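Local structure of aminoglycoside N(6')-acetyltransferase type 1 (Salmonella choleraesuis, 2VBQ) at residues G36-L41 with I75-A80; A64-M69 with A118-W123; S81-Y86 with F97-F102; N88-S93 with E131-T136; V112-I117 with Q148-E153. The protein transfers the acetyl group of acetyl-CoA to the 6'-amino group of aminoglycoside antibiotics, conferring resistance to them, and works as a homodimer. One frame throughout, in Å; residues are numbered along the deposited sequence.

Contact 1: residues G36-L41 with I75-A80; sequences GLRKQL and IGFADA
Phe77 rises from the strand into the underside of helix 31-41 and meets three of its residues. Its CG lies between the backbone N and the carbonyl carbon (chi1 80°); this turns the ring up against the helix, where Leu37, Arg38 and Leu41 meet it obliquely. Leu37 CB lies 3.6 Å from Phe77 CD1, Arg38 CA is 3.6 Å from Phe77 CZ, and Leu41 CD2 comes within 3.8 Å of the same CZ. Leu37 CD1 settles against Gly76 O at 3.6 Å. This apolar end is closely packed: the ring of Trp34 meets that of Phe77, and Phe102 packs on Leu37, Leu41 and Phe77. Leu41, partly exposed, marks the more open side. The other end is polar, less closely packed and holds a bridging water between Arg38 NH2 and Asp79 OD2. Arg38 stretches past the ring and gives NE to Asp79 OD2 at 2.9 Å, a nearly straight bond (171°) in the guanidinium plane, using the oxygen's syn lone pair. Ser65 and Trp34 hold Asp79 OD1. Segment 36-41 crosses segment 75-80 at 77°, covering one face of the central sheet of the GNAT fold, beside the bound bisubstrate analogue that touches Arg38 and Leu41.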
# COMPACT_ATOMS: atom_id res chain seq x y z
N GLY A 36 1.85 -20.90 -14.61
CA GLY A 36 2.80 -21.96 -14.24
C GLY A 36 3.88 -21.50 -13.26
O GLY A 36 4.26 -22.23 -12.32
N LEU A 37 4.37 -20.28 -13.47
CA LEU A 37 5.36 -19.67 -12.60
C LEU A 37 4.78 -19.11 -11.30
O LEU A 37 5.35 -19.26 -10.22
CB LEU A 37 6.09 -18.55 -13.36
CG LEU A 37 7.13 -19.02 -14.35
CD1 LEU A 37 7.44 -17.92 -15.37
CD2 LEU A 37 8.42 -19.54 -13.61
N ARG A 38 3.63 -18.45 -11.42
CA ARG A 38 2.97 -17.83 -10.27
C ARG A 38 2.65 -18.83 -9.16
O ARG A 38 2.74 -18.52 -7.96
CB ARG A 38 1.71 -17.10 -10.74
CG ARG A 38 1.34 -15.90 -9.88
CD ARG A 38 0.30 -15.16 -10.62
NE ARG A 38 -0.13 -13.89 -10.04
CZ ARG A 38 -1.30 -13.71 -9.43
NH1 ARG A 38 -2.14 -14.72 -9.26
NH2 ARG A 38 -1.61 -12.50 -8.98
N LYS A 39 2.29 -20.05 -9.55
CA LYS A 39 1.97 -21.09 -8.59
C LYS A 39 3.22 -21.56 -7.84
O LYS A 39 3.11 -22.18 -6.77
CB LYS A 39 1.26 -22.26 -9.28
CG LYS A 39 -0.14 -21.87 -9.72
CD LYS A 39 -0.68 -22.70 -10.88
CE LYS A 39 -2.16 -22.94 -10.70
NZ LYS A 39 -2.96 -22.56 -11.90
N GLN A 40 4.39 -21.27 -8.40
CA GLN A 40 5.63 -21.58 -7.71
C GLN A 40 6.08 -20.46 -6.77
O GLN A 40 6.70 -20.72 -5.74
CB GLN A 40 6.74 -21.95 -8.68
CG GLN A 40 6.42 -23.15 -9.56
CD GLN A 40 7.48 -23.38 -10.64
OE1 GLN A 40 8.62 -23.77 -10.33
NE2 GLN A 40 7.09 -23.14 -11.91
N LEU A 41 5.77 -19.21 -7.12
CA LEU A 41 6.06 -18.12 -6.19
C LEU A 41 5.14 -18.23 -4.96
O LEU A 41 5.60 -18.10 -3.81
CB LEU A 41 5.92 -16.74 -6.84
CG LEU A 41 6.08 -15.53 -5.91
CD1 LEU A 41 7.46 -15.51 -5.21
CD2 LEU A 41 5.82 -14.23 -6.65
N ILE A 75 11.05 -18.29 -17.79
CA ILE A 75 11.97 -18.56 -16.72
C ILE A 75 11.75 -17.65 -15.50
O ILE A 75 12.39 -17.84 -14.47
CB ILE A 75 13.43 -18.49 -17.20
CG1 ILE A 75 13.81 -17.07 -17.70
CG2 ILE A 75 13.68 -19.54 -18.31
CD1 ILE A 75 15.28 -16.98 -18.19
N GLY A 76 10.87 -16.66 -15.63
CA GLY A 76 10.52 -15.84 -14.46
C GLY A 76 9.43 -14.85 -14.80
O GLY A 76 9.07 -14.72 -15.99
N PHE A 77 8.89 -14.19 -13.78
CA PHE A 77 7.85 -13.18 -14.01
C PHE A 77 7.85 -12.11 -12.94
O PHE A 77 8.42 -12.27 -11.84
CB PHE A 77 6.44 -13.81 -14.12
CG PHE A 77 5.83 -14.12 -12.80
CD1 PHE A 77 6.26 -15.24 -12.07
CD2 PHE A 77 4.84 -13.28 -12.24
CE1 PHE A 77 5.73 -15.52 -10.80
CE2 PHE A 77 4.29 -13.56 -10.98
CZ PHE A 77 4.73 -14.68 -10.27
N ALA A 78 7.17 -11.02 -13.27
CA ALA A 78 6.86 -10.00 -12.31
C ALA A 78 5.42 -9.52 -12.50
O ALA A 78 4.96 -9.33 -13.64
CB ALA A 78 7.87 -8.82 -12.43
N ASP A 79 4.73 -9.30 -11.38
CA ASP A 79 3.43 -8.65 -11.40
C ASP A 79 3.64 -7.20 -10.97
O ASP A 79 4.36 -6.96 -10.01
CB ASP A 79 2.46 -9.32 -10.42
CG ASP A 79 2.03 -10.72 -10.87
OD1 ASP A 79 2.15 -11.05 -12.05
OD2 ASP A 79 1.53 -11.49 -10.02
N ALA A 80 2.98 -6.26 -11.66
CA ALA A 80 3.09 -4.83 -11.31
C ALA A 80 1.71 -4.16 -11.30
O ALA A 80 0.77 -4.66 -11.92
CB ALA A 80 4.03 -4.12 -12.27
O HOH W 1 0.14 -10.02 -7.99

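Contact 2: residues A64-M69 with A118-W123; sequences ASFIAM and AAVQRW
Phe66 and Trp123 are brought together by their first torsions: Phe66 CG lies beside its backbone N (chi1 -60°), which carries the ring up from the strand, and Trp123 CG is swung opposite its own backbone N (chi1 180°), which sends the indole down from the helix. The two side chains cross at about a right angle. Phe66 turns its edge toward the face of the indole in an offset edge-to-face pair, with the phenyl and five-membered ring centroids 5.6 Å apart and the planes at 63°. The leading atom is Phe66 CZ, 3.5 Å from Trp123 CB. Ala64, two residues earlier on the same side of the strand, places its methyl over the six-membered ring; Ala64 CB stands 3.6 Å from that ring's centroid, a CH-pi contact. In the GNAT fold this is helix 112-126 lying on the central sheet; segments 64-69 and 118-123 run roughly antiparallel, their axes approaching to 9.1 Å. Farther back along the helix, Ala119 CB meets Phe66 CD2 at 3.9 Å and Val120 CG2 meets Phe66 CD1 at 4.0 Å, while the backbone Ala119 O and Val120 N lie over one face of the phenyl ring. No hydrogen bond joins the two segments. Ile23 of strand 21-25 touches both Phe66 and Ala119, while Ala80 packs against Val120 and Ile82 against Trp123.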
# COMPACT_ATOMS: atom_id res chain seq x y z
N ALA A 64 -0.28 -4.81 -14.87
CA ALA A 64 0.46 -5.45 -15.95
C ALA A 64 1.44 -6.44 -15.35
O ALA A 64 1.97 -6.22 -14.26
CB ALA A 64 1.24 -4.42 -16.84
N SER A 65 1.63 -7.55 -16.06
CA SER A 65 2.59 -8.58 -15.68
C SER A 65 3.53 -8.81 -16.83
O SER A 65 3.21 -8.51 -17.97
CB SER A 65 1.87 -9.88 -15.29
OG SER A 65 1.14 -9.64 -14.10
N PHE A 66 4.73 -9.30 -16.51
CA PHE A 66 5.84 -9.39 -17.44
C PHE A 66 6.49 -10.78 -17.28
O PHE A 66 6.71 -11.21 -16.14
CB PHE A 66 6.85 -8.26 -17.17
CG PHE A 66 6.24 -6.87 -17.33
CD1 PHE A 66 5.58 -6.26 -16.26
CD2 PHE A 66 6.24 -6.24 -18.57
CE1 PHE A 66 4.95 -4.98 -16.41
CE2 PHE A 66 5.60 -4.98 -18.75
CZ PHE A 66 4.96 -4.36 -17.67
N ILE A 67 6.77 -11.43 -18.41
CA ILE A 67 7.30 -12.80 -18.45
C ILE A 67 8.68 -12.82 -19.11
O ILE A 67 8.82 -12.39 -20.26
CB ILE A 67 6.37 -13.73 -19.30
CG1 ILE A 67 4.87 -13.48 -19.01
CG2 ILE A 67 6.81 -15.20 -19.19
CD1 ILE A 67 4.40 -13.81 -17.63
N ALA A 68 9.68 -13.34 -18.42
CA ALA A 68 11.01 -13.51 -18.99
C ALA A 68 11.04 -14.79 -19.81
O ALA A 68 10.73 -15.88 -19.28
CB ALA A 68 12.04 -13.53 -17.90
N MET A 69 11.38 -14.66 -21.09
CA MET A 69 11.39 -15.78 -22.03
C MET A 69 12.80 -15.98 -22.56
O MET A 69 13.46 -15.00 -22.89
CB MET A 69 10.47 -15.49 -23.23
CG MET A 69 8.98 -15.26 -22.92
SD MET A 69 8.12 -16.70 -22.28
CE MET A 69 8.40 -17.90 -23.60
N ALA A 118 13.29 -3.60 -14.81
CA ALA A 118 13.46 -2.58 -15.85
C ALA A 118 12.19 -2.42 -16.71
O ALA A 118 11.81 -1.29 -17.06
CB ALA A 118 14.66 -2.89 -16.70
N ALA A 119 11.55 -3.55 -17.05
CA ALA A 119 10.28 -3.55 -17.78
C ALA A 119 9.14 -2.93 -16.96
O ALA A 119 8.34 -2.15 -17.51
CB ALA A 119 9.91 -4.98 -18.23
N VAL A 120 9.03 -3.31 -15.68
CA VAL A 120 8.04 -2.69 -14.76
C VAL A 120 8.24 -1.16 -14.70
O VAL A 120 7.27 -0.40 -14.80
CB VAL A 120 8.13 -3.27 -13.30
CG1 VAL A 120 7.32 -2.39 -12.29
CG2 VAL A 120 7.68 -4.73 -13.25
N GLN A 121 9.48 -0.74 -14.48
CA GLN A 121 9.86 0.69 -14.48
C GLN A 121 9.46 1.43 -15.75
O GLN A 121 8.88 2.53 -15.68
CB GLN A 121 11.36 0.88 -14.20
CG GLN A 121 11.74 2.36 -13.95
CD GLN A 121 13.20 2.56 -13.64
OE1 GLN A 121 13.82 1.76 -12.94
NE2 GLN A 121 13.78 3.63 -14.17
N ARG A 122 9.78 0.84 -16.90
CA ARG A 122 9.44 1.36 -18.23
C ARG A 122 7.91 1.54 -18.36
O ARG A 122 7.42 2.61 -18.72
CB ARG A 122 9.98 0.38 -19.31
CG ARG A 122 9.85 0.80 -20.79
CD ARG A 122 10.36 -0.33 -21.73
NE ARG A 122 11.66 -0.84 -21.24
CZ ARG A 122 12.00 -2.11 -21.02
NH1 ARG A 122 11.17 -3.12 -21.29
NH2 ARG A 122 13.21 -2.37 -20.53
N TRP A 123 7.16 0.49 -18.01
CA TRP A 123 5.71 0.55 -17.98
C TRP A 123 5.19 1.70 -17.07
O TRP A 123 4.33 2.52 -17.48
CB TRP A 123 5.14 -0.83 -17.56
CG TRP A 123 3.65 -0.88 -17.50
CD1 TRP A 123 2.77 -0.79 -18.55
CD2 TRP A 123 2.85 -1.06 -16.33
NE1 TRP A 123 1.49 -0.89 -18.10
CE2 TRP A 123 1.50 -1.05 -16.74
CE3 TRP A 123 3.14 -1.22 -14.96
CZ2 TRP A 123 0.44 -1.19 -15.83
CZ3 TRP A 123 2.09 -1.37 -14.06
CH2 TRP A 123 0.74 -1.36 -14.51

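Contact 3: residues S81-Y86 with F97-F102; sequences SIRHDY and FLEGIF
The guanidinium of Arg83 lies flat on the ring of Phe97, the planes only 10° apart and Arg83 CZ 3.5 Å from the ring centroid, almost on the ring normal: a stacked cation-pi pair. The edge of the guanidinium is used differently. There Arg83 grips the carboxylate of Glu99 side-on, NE to OE2 at 2.9 Å and NH2 to OE1 at 3.0 Å, both bonds close to straight and close to the guanidinium plane. With face and edge both engaged, the group has little freedom to rotate. The carboxylate is turned 31° from the guanidinium, so both bonds reach it on the syn side but out of its own plane. Ser81 OG donates a short bond of 2.6 Å to Glu99 OE2 from the anti side, giving that oxygen two donors. Glu99 can curl back to meet them because its chain bends at chi2 (-71°). Below these side chains the backbones of Ser81 and Phe97 form an antiparallel hydrogen-bonded pair. Beyond it, Glu99 and Gly100 both face Asp79, forming a classic beta bulge in the hairpin of strands 73-83 and 95-103; Glu99 is a substrate-binding residue, and Glu99 O and Ile101 N bond the bisubstrate analogue at the GNAT active site.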
# COMPACT_ATOMS: atom_id res chain seq x y z
N SER A 81 1.59 -3.08 -10.55
CA SER A 81 0.39 -2.27 -10.57
C SER A 81 0.76 -0.80 -10.63
O SER A 81 1.89 -0.41 -10.34
CB SER A 81 -0.41 -2.51 -9.29
OG SER A 81 0.34 -2.05 -8.16
N ILE A 82 -0.23 0.02 -10.99
CA ILE A 82 -0.17 1.46 -10.79
C ILE A 82 -1.12 1.76 -9.63
O ILE A 82 -2.36 1.59 -9.74
CB ILE A 82 -0.66 2.24 -12.01
CG1 ILE A 82 0.09 1.80 -13.29
CG2 ILE A 82 -0.56 3.79 -11.72
CD1 ILE A 82 1.58 2.02 -13.28
N ARG A 83 -0.54 2.19 -8.52
CA ARG A 83 -1.30 2.37 -7.30
C ARG A 83 -1.62 3.85 -7.10
O ARG A 83 -0.72 4.69 -7.16
CB ARG A 83 -0.51 1.85 -6.08
CG ARG A 83 -0.46 0.33 -5.96
CD ARG A 83 -0.04 0.00 -4.53
NE ARG A 83 0.29 -1.39 -4.26
CZ ARG A 83 0.78 -1.82 -3.09
NH1 ARG A 83 0.98 -0.96 -2.09
NH2 ARG A 83 1.06 -3.10 -2.90
N HIS A 84 -2.90 4.15 -6.90
CA HIS A 84 -3.34 5.49 -6.43
C HIS A 84 -3.47 5.58 -4.90
O HIS A 84 -3.49 6.69 -4.36
CB HIS A 84 -4.66 5.89 -7.08
CG HIS A 84 -4.54 6.29 -8.52
ND1 HIS A 84 -4.22 7.58 -8.92
CD2 HIS A 84 -4.73 5.58 -9.66
CE1 HIS A 84 -4.20 7.63 -10.24
NE2 HIS A 84 -4.50 6.43 -10.72
N ASP A 85 -3.57 4.45 -4.21
CA ASP A 85 -3.62 4.46 -2.73
C ASP A 85 -2.27 5.04 -2.24
O ASP A 85 -1.26 4.96 -2.95
CB ASP A 85 -3.74 3.06 -2.12
CG ASP A 85 -5.04 2.34 -2.46
OD1 ASP A 85 -6.01 2.93 -2.97
OD2 ASP A 85 -5.09 1.13 -2.20
N TYR A 86 -2.27 5.63 -1.05
CA TYR A 86 -1.01 6.01 -0.41
C TYR A 86 -0.07 4.80 -0.44
O TYR A 86 -0.47 3.69 -0.04
CB TYR A 86 -1.23 6.43 1.05
CG TYR A 86 0.09 6.56 1.77
CD1 TYR A 86 0.93 7.66 1.54
CD2 TYR A 86 0.53 5.56 2.64
CE1 TYR A 86 2.16 7.77 2.16
CE2 TYR A 86 1.78 5.67 3.27
CZ TYR A 86 2.58 6.77 3.02
OH TYR A 86 3.80 6.88 3.65
N PHE A 97 4.09 -0.15 -8.70
CA PHE A 97 4.37 -1.01 -7.57
C PHE A 97 4.71 -2.43 -8.01
O PHE A 97 3.99 -3.03 -8.82
CB PHE A 97 3.22 -1.03 -6.52
CG PHE A 97 3.69 -1.49 -5.16
CD1 PHE A 97 3.82 -2.85 -4.86
CD2 PHE A 97 4.10 -0.55 -4.21
CE1 PHE A 97 4.31 -3.27 -3.61
CE2 PHE A 97 4.59 -0.97 -2.97
CZ PHE A 97 4.68 -2.34 -2.68
N LEU A 98 5.84 -2.95 -7.50
CA LEU A 98 6.25 -4.34 -7.76
C LEU A 98 5.44 -5.27 -6.84
O LEU A 98 5.74 -5.41 -5.66
CB LEU A 98 7.77 -4.50 -7.58
CG LEU A 98 8.41 -5.86 -7.98
CD1 LEU A 98 8.29 -6.09 -9.50
CD2 LEU A 98 9.86 -5.97 -7.55
N GLU A 99 4.40 -5.91 -7.40
CA GLU A 99 3.46 -6.71 -6.62
C GLU A 99 3.95 -8.14 -6.37
O GLU A 99 3.58 -8.77 -5.38
CB GLU A 99 2.05 -6.72 -7.28
CG GLU A 99 1.36 -5.33 -7.43
CD GLU A 99 0.87 -4.71 -6.10
OE1 GLU A 99 1.11 -5.27 -5.01
OE2 GLU A 99 0.26 -3.62 -6.15
N GLY A 100 4.83 -8.62 -7.25
CA GLY A 100 5.41 -9.98 -7.11
C GLY A 100 6.55 -10.17 -8.10
O GLY A 100 6.49 -9.64 -9.20
N ILE A 101 7.57 -10.92 -7.71
CA ILE A 101 8.66 -11.24 -8.61
C ILE A 101 9.24 -12.61 -8.23
O ILE A 101 9.44 -12.92 -7.04
CB ILE A 101 9.74 -10.12 -8.68
CG1 ILE A 101 10.67 -10.33 -9.87
CG2 ILE A 101 10.50 -10.00 -7.32
CD1 ILE A 101 11.38 -9.10 -10.36
N PHE A 102 9.53 -13.40 -9.26
CA PHE A 102 10.03 -14.76 -9.08
C PHE A 102 10.81 -15.18 -10.30
O PHE A 102 10.36 -14.97 -11.43
CB PHE A 102 8.85 -15.73 -8.85
CG PHE A 102 9.27 -17.20 -8.84
CD1 PHE A 102 9.71 -17.82 -7.65
CD2 PHE A 102 9.20 -17.96 -10.00
CE1 PHE A 102 10.10 -19.21 -7.65
CE2 PHE A 102 9.58 -19.32 -10.01
CZ PHE A 102 10.03 -19.93 -8.83

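Contact 4: residues N88-S93 with E131-T136; sequences NGCDSS and EMASDT
Glu131 reaches from its strand into the loop at Cys90-Ser92, where its carboxylate collects donors from backbone and side chain alike. OE1 receives two from Ser92: the backbone N at 2.8 Å from Glu131 OE1, and the hydroxyl OG at 2.6 Å from the same oxygen. Both arrive from one face of the carboxylate, the amide on the syn side and the hydroxyl from well above the plane. Ser92 can present the pair because its OG sits between the backbone N and the carbonyl carbon (chi1 58°), close to its own N-H. The second oxygen, OE2, takes the amide of Asp91 on its syn lone pair, with Asp91 N to Glu131 OE2 at 3.1 Å and a nearly straight 169°; the bond from that amide to OE1 is weak. Asp91 brings a like charge near, its OD2 4.2 Å from Glu131 OE2, but Arg162 of the second subunit makes salt bridges to both oxygens and probably offsets the repulsion. The apolar part is small: Cys90 SG rests on Ala133 CB at 3.8 Å. The loop 88-93 links strands 73-83 and 95-103 and folds over the face of strand 131-136 that carries Glu131 and Ala133, away from Met132. That strand, outermost within this chain, bonds 95-103 through Glu131 and Ala133 and pairs antiparallel with the second subunit, while Met132 packs beneath helix 112-126.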
# COMPACT_ATOMS: atom_id res chain seq x y z
N ASN A 88 3.51 3.55 1.20
CA ASN A 88 4.52 3.78 2.23
C ASN A 88 5.85 4.20 1.65
O ASN A 88 6.38 3.53 0.73
CB ASN A 88 4.69 2.53 3.12
CG ASN A 88 3.41 2.12 3.83
OD1 ASN A 88 2.46 1.65 3.21
ND2 ASN A 88 3.39 2.27 5.17
N GLY A 89 6.37 5.33 2.16
CA GLY A 89 7.68 5.86 1.80
C GLY A 89 7.74 6.71 0.55
O GLY A 89 8.79 7.23 0.22
N CYS A 90 6.60 6.84 -0.14
CA CYS A 90 6.51 7.62 -1.38
C CYS A 90 5.91 9.00 -1.12
O CYS A 90 5.14 9.16 -0.19
CB CYS A 90 5.68 6.86 -2.43
SG CYS A 90 6.49 5.32 -2.97
N ASP A 91 6.27 9.97 -1.95
CA ASP A 91 5.77 11.35 -1.84
C ASP A 91 4.81 11.72 -2.95
O ASP A 91 4.14 12.75 -2.84
CB ASP A 91 6.92 12.36 -1.85
CG ASP A 91 7.93 12.09 -0.77
OD1 ASP A 91 7.53 11.88 0.40
OD2 ASP A 91 9.14 12.08 -1.10
N SER A 92 4.75 10.93 -4.01
CA SER A 92 3.89 11.30 -5.14
C SER A 92 2.85 10.22 -5.41
O SER A 92 2.85 9.18 -4.75
CB SER A 92 4.72 11.61 -6.39
OG SER A 92 5.52 10.50 -6.76
N SER A 93 1.96 10.51 -6.35
CA SER A 93 0.89 9.59 -6.73
C SER A 93 0.51 9.86 -8.19
O SER A 93 0.46 11.02 -8.61
CB SER A 93 -0.32 9.67 -5.76
OG SER A 93 -1.28 8.66 -6.00
N GLU A 131 7.64 7.49 -9.14
CA GLU A 131 8.30 6.62 -8.18
C GLU A 131 7.88 5.18 -8.44
O GLU A 131 6.73 4.91 -8.84
CB GLU A 131 7.91 6.99 -6.74
CG GLU A 131 8.47 8.32 -6.23
CD GLU A 131 7.76 8.81 -4.96
OE1 GLU A 131 6.51 8.92 -4.96
OE2 GLU A 131 8.43 9.09 -3.96
N MET A 132 8.82 4.27 -8.22
CA MET A 132 8.56 2.84 -8.18
C MET A 132 8.79 2.37 -6.76
O MET A 132 9.75 2.78 -6.09
CB MET A 132 9.46 2.09 -9.17
CG MET A 132 9.40 0.54 -9.09
SD MET A 132 10.08 -0.26 -10.55
CE MET A 132 11.77 0.34 -10.45
N ALA A 133 7.89 1.51 -6.28
CA ALA A 133 8.02 0.95 -4.94
C ALA A 133 7.79 -0.56 -4.91
O ALA A 133 7.29 -1.17 -5.89
CB ALA A 133 7.10 1.67 -3.96
N SER A 134 8.14 -1.14 -3.76
CA SER A 134 8.07 -2.58 -3.50
C SER A 134 8.15 -2.78 -1.99
O SER A 134 8.47 -1.86 -1.26
CB SER A 134 9.22 -3.28 -4.22
OG SER A 134 9.11 -4.69 -4.10
N ASP A 135 7.80 -3.97 -1.52
CA ASP A 135 8.04 -4.29 -0.13
C ASP A 135 8.48 -5.74 -0.07
O ASP A 135 8.28 -6.52 -1.00
CB ASP A 135 6.80 -4.03 0.76
CG ASP A 135 5.74 -5.12 0.64
OD1 ASP A 135 6.03 -6.30 0.94
OD2 ASP A 135 4.58 -4.79 0.29
N THR A 136 9.09 -6.11 1.04
CA THR A 136 9.51 -7.48 1.22
C THR A 136 9.56 -7.76 2.71
O THR A 136 9.60 -6.84 3.53
CB THR A 136 10.89 -7.77 0.54
OG1 THR A 136 10.97 -9.17 0.25
CG2 THR A 136 12.10 -7.34 1.46

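Contact 5: residues V112-I117 with Q148-E153; sequences VAKQLI and QALGFE
Leu150 inserts its two methyls between Lys114 and Ile117 of helix 112-126, immediately after helix 141-149 ends. It is the first residue to leave helical backbone angles, and with CG beside its backbone N (chi1 -57°) it projects its branches toward the other helix. Leu150 CD1 meets Ile117 CD1 at 3.4 Å, tighter than usual for two methyl groups, and Leu150 CD2 lies 3.7 Å from Lys114 CG, against the aliphatic part of that chain. The backbone amides of Ala113 and Lys114, in the segment known to bind acetyl-CoA, donate to the bound bisubstrate analogue. Gly151 follows with positive phi as the C-prime residue of a Schellman motif: Gly151 N bonds Gln148 O at 3.3 Å, and Phe152 N turns back to His147 O. This reversal carries Phe152 toward the same helix. Its ring is met at the edge, close to the ring plane, by Ile117 CG2, which is 3.9 Å from Phe152 CE1. Ile117 thus serves both neighbours with different branches, CD1 for Leu150 and CG2 for Phe152. Met132 and Ser134 of strand 131-136 also touch Phe152. No hydrogen bond crosses between the two segments, so their mutual attachment is apolar, relying on the fit of carbon surfaces.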
# COMPACT_ATOMS: atom_id res chain seq x y z
N VAL A 112 17.94 -11.87 -14.65
CA VAL A 112 16.52 -11.99 -15.03
C VAL A 112 15.66 -10.96 -14.26
O VAL A 112 14.93 -10.20 -14.87
CB VAL A 112 15.94 -13.45 -14.91
CG1 VAL A 112 14.46 -13.50 -15.34
CG2 VAL A 112 16.76 -14.45 -15.77
N ALA A 113 15.75 -10.95 -12.94
CA ALA A 113 14.97 -9.97 -12.16
C ALA A 113 15.30 -8.52 -12.56
O ALA A 113 14.42 -7.68 -12.69
CB ALA A 113 15.20 -10.18 -10.67
N LYS A 114 16.59 -8.22 -12.73
CA LYS A 114 16.99 -6.89 -13.19
C LYS A 114 16.19 -6.45 -14.44
O LYS A 114 15.61 -5.36 -14.47
CB LYS A 114 18.49 -6.91 -13.51
CG LYS A 114 19.08 -5.61 -13.98
CD LYS A 114 20.57 -5.80 -14.13
CE LYS A 114 21.13 -4.85 -15.16
NZ LYS A 114 21.30 -3.50 -14.57
N GLN A 115 16.15 -7.31 -15.44
CA GLN A 115 15.43 -7.00 -16.67
C GLN A 115 13.92 -6.97 -16.48
O GLN A 115 13.27 -6.08 -17.02
CB GLN A 115 15.84 -7.93 -17.78
CG GLN A 115 17.27 -7.63 -18.24
CD GLN A 115 17.64 -8.39 -19.47
OE1 GLN A 115 18.69 -9.03 -19.51
NE2 GLN A 115 16.78 -8.33 -20.51
N LEU A 116 13.38 -7.88 -15.66
CA LEU A 116 11.96 -7.82 -15.29
C LEU A 116 11.60 -6.46 -14.65
O LEU A 116 10.62 -5.82 -15.03
CB LEU A 116 11.60 -8.96 -14.33
CG LEU A 116 11.39 -10.33 -14.99
CD1 LEU A 116 11.43 -11.47 -13.93
CD2 LEU A 116 10.03 -10.32 -15.78
N ILE A 117 12.40 -6.02 -13.68
CA ILE A 117 12.15 -4.77 -12.97
C ILE A 117 12.32 -3.53 -13.90
O ILE A 117 11.57 -2.56 -13.79
CB ILE A 117 13.03 -4.70 -11.66
CG1 ILE A 117 12.43 -5.67 -10.62
CG2 ILE A 117 13.11 -3.27 -11.06
CD1 ILE A 117 13.35 -5.99 -9.45
N GLN A 148 18.11 -3.54 -3.26
CA GLN A 148 19.18 -2.54 -3.12
C GLN A 148 20.20 -2.51 -4.24
O GLN A 148 20.63 -1.45 -4.64
CB GLN A 148 19.83 -2.69 -1.77
CG GLN A 148 18.84 -2.29 -0.72
CD GLN A 148 19.33 -2.55 0.66
OE1 GLN A 148 19.34 -1.63 1.48
NE2 GLN A 148 19.74 -3.78 0.93
N ALA A 149 20.52 -3.67 -4.80
CA ALA A 149 21.42 -3.76 -5.97
C ALA A 149 20.81 -3.09 -7.19
O ALA A 149 21.53 -2.47 -8.00
CB ALA A 149 21.77 -5.21 -6.25
N LEU A 150 19.49 -3.16 -7.30
CA LEU A 150 18.77 -2.63 -8.47
C LEU A 150 18.33 -1.18 -8.26
O LEU A 150 17.47 -0.65 -8.99
CB LEU A 150 17.58 -3.55 -8.83
CG LEU A 150 17.99 -5.00 -9.12
CD1 LEU A 150 16.78 -5.96 -9.34
CD2 LEU A 150 18.94 -5.04 -10.31
N GLY A 151 18.89 -0.54 -7.26
CA GLY A 151 18.71 0.89 -7.08
C GLY A 151 17.52 1.35 -6.24
O GLY A 151 17.20 2.54 -6.25
N PHE A 152 16.88 0.42 -5.53
CA PHE A 152 15.82 0.77 -4.57
C PHE A 152 16.51 1.14 -3.28
O PHE A 152 17.50 0.52 -2.92
CB PHE A 152 14.93 -0.44 -4.26
CG PHE A 152 13.94 -0.79 -5.35
CD1 PHE A 152 14.32 -1.60 -6.42
CD2 PHE A 152 12.61 -0.34 -5.27
CE1 PHE A 152 13.38 -1.97 -7.42
CE2 PHE A 152 11.66 -0.71 -6.24
CZ PHE A 152 12.05 -1.51 -7.33
N GLU A 153 15.98 2.14 -2.58
CA GLU A 153 16.40 2.41 -1.22
C GLU A 153 15.27 2.11 -0.23
O GLU A 153 14.09 2.35 -0.52
CB GLU A 153 16.91 3.85 -1.10
CG GLU A 153 18.15 4.05 -2.00
CD GLU A 153 18.68 5.47 -2.03
OE1 GLU A 153 18.77 6.10 -0.95
OE2 GLU A 153 19.02 5.95 -3.14

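The five contacts are built round one mixed sheet. Contact 1 covers one face of it with helix 31-41, contact 2 the other with helix 112-126, their centres 12 Å apart and joined through neighbouring strands 63-70 and 73-83. Contact 3 continues strand 73-83 into its hairpin with 95-103, and contact 4, 9 Å from it, adds the outermost strand 131-136. Contact 5 shares helix 112-126 with contact 2. Contact 1 closes along the chain before contacts 3, 4 and 5 open, whereas contacts 2 and 4 interleave, as do 4 and 5. Contacts 3, 4 and 5 touch the second subunit and also hold ligand-site residues, placing the pocket next to the dimer interface.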